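Local coordinates for protein Nrps/pks (Streptomyces albus, PDB 4OPF) that probably catalyses carbon-carbon bond formation by decarboxylative Claisen condensation, as a ketosynthase domain of the AT-less oxazolomycin polyketide synthase, at residues S162-V165 with A166-H169. Residues are numbered along the deposited sequence; the frame is centred on the assembly and turned at random.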
loop_
_atom_site.group_PDB
_atom_site.type_symbol
_atom_site.label_atom_id
_atom_site.label_comp_id
_atom_site.label_asym_id
_atom_site.label_seq_id
_atom_site.Cartn_x
_atom_site.Cartn_y
_atom_site.Cartn_z
ATOM N N SER A 162 1.977 2.424 -10.821
ATOM C CA SER A 162 1.550 2.992 -9.524
ATOM C C SER A 162 0.026 3.026 -9.375
ATOM O O SER A 162 -0.489 2.640 -8.339
ATOM C CB SER A 162 2.059 4.394 -9.360
ATOM O OG SER A 162 3.472 4.420 -9.344
ATOM N N ALA A 163 -0.677 3.487 -10.391
ATOM C CA ALA A 163 -2.141 3.600 -10.281
ATOM C C ALA A 163 -2.867 2.258 -10.226
ATOM O O ALA A 163 -3.898 2.135 -9.547
ATOM C CB ALA A 163 -2.720 4.447 -11.413
ATOM N N LEU A 164 -2.359 1.256 -10.945
ATOM C CA LEU A 164 -2.857 -0.103 -10.808
ATOM C C LEU A 164 -2.516 -0.726 -9.477
ATOM O O LEU A 164 -3.331 -1.493 -8.904
ATOM C CB LEU A 164 -2.367 -1.016 -11.935
ATOM C CG LEU A 164 -2.853 -0.706 -13.343
ATOM C CD1 LEU A 164 -2.554 -1.864 -14.280
ATOM C CD2 LEU A 164 -4.336 -0.585 -13.324
ATOM N N VAL A 165 -1.359 -0.416 -8.930
ATOM C CA VAL A 165 -1.062 -0.907 -7.582
ATOM C C VAL A 165 -1.979 -0.253 -6.570
ATOM O O VAL A 165 -2.497 -0.902 -5.649
ATOM C CB VAL A 165 0.419 -0.670 -7.244
ATOM C CG1 VAL A 165 0.722 -1.023 -5.822
ATOM C CG2 VAL A 165 1.273 -1.504 -8.180
ATOM N N ALA A 166 -2.231 1.052 -6.748
ATOM C CA ALA A 166 -3.215 1.755 -5.861
ATOM C C ALA A 166 -4.606 1.121 -6.015
ATOM O O ALA A 166 -5.314 0.873 -5.053
ATOM C CB ALA A 166 -3.275 3.267 -6.237
ATOM N N LEU A 167 -4.991 0.826 -7.246
ATOM C CA LEU A 167 -6.265 0.095 -7.498
ATOM C C LEU A 167 -6.377 -1.289 -6.774
ATOM O O LEU A 167 -7.407 -1.656 -6.220
ATOM C CB LEU A 167 -6.478 -0.040 -9.030
ATOM C CG LEU A 167 -7.804 -0.680 -9.431
ATOM C CD1 LEU A 167 -8.969 0.150 -8.960
ATOM C CD2 LEU A 167 -7.864 -0.793 -10.953
ATOM N N HIS A 168 -5.273 -2.010 -6.731
ATOM C CA HIS A 168 -5.173 -3.264 -6.039
ATOM C C HIS A 168 -5.329 -3.050 -4.521
ATOM O O HIS A 168 -6.036 -3.824 -3.875
ATOM C CB HIS A 168 -3.824 -3.861 -6.364
ATOM C CG HIS A 168 -3.568 -5.177 -5.732
ATOM N ND1 HIS A 168 -2.551 -5.378 -4.830
ATOM C CD2 HIS A 168 -4.236 -6.353 -5.813
ATOM C CE1 HIS A 168 -2.552 -6.633 -4.431
ATOM N NE2 HIS A 168 -3.579 -7.243 -4.999
ATOM N N HIS A 169 -4.681 -2.035 -3.952
ATOM C CA HIS A 169 -4.872 -1.785 -2.483
ATOM C C HIS A 169 -6.345 -1.439 -2.257
ATOM O O HIS A 169 -6.944 -1.931 -1.359
ATOM C CB HIS A 169 -4.039 -0.606 -2.034
ATOM C CG HIS A 169 -2.572 -0.851 -2.017
ATOM N ND1 HIS A 169 -2.008 -2.050 -1.638
ATOM C CD2 HIS A 169 -1.541 -0.031 -2.299
ATOM C CE1 HIS A 169 -0.692 -1.973 -1.741
ATOM N NE2 HIS A 169 -0.385 -0.763 -2.151
#
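V165 and H169 stand side by side one turn apart, with V165 CG1 3.8 Å from H169 NE2. The methyl reaches the imidazole because it lies anti to the backbone N (chi1 174°). L164 and L167 meet more loosely through their CD2 methyls, 4.3 Å apart; branched and apolar, they suit a face covered by V343 and A403 beside L164 and by L249 and I252 beside L167. Four alpha-helical i to i+4 bonds run along the backbone: S162 O takes A166 N at 2.8 Å, A163 O takes L167 N, L164 O takes H168 N, and V165 O accepts H169 N at 3.0 Å. That last oxygen also lies 3.5 Å from the plane of the H169 ring, nearer its edge than its centre. This is the start of helix 162-175, buried between the strand layers of the thiolase-type ketosynthase fold, where the small A163 can pack against I340. The two histidines face the second subunit: the H169 ring stacks on H169 of that subunit, and H168 NE2 is hydrogen-bonded to D178 OD2 there, a charge likely to polarise the imidazole. With an alanine at H169, in both copies, the ring stack across the dimer interface would probably be lost and a gap opened beside V165 CG1.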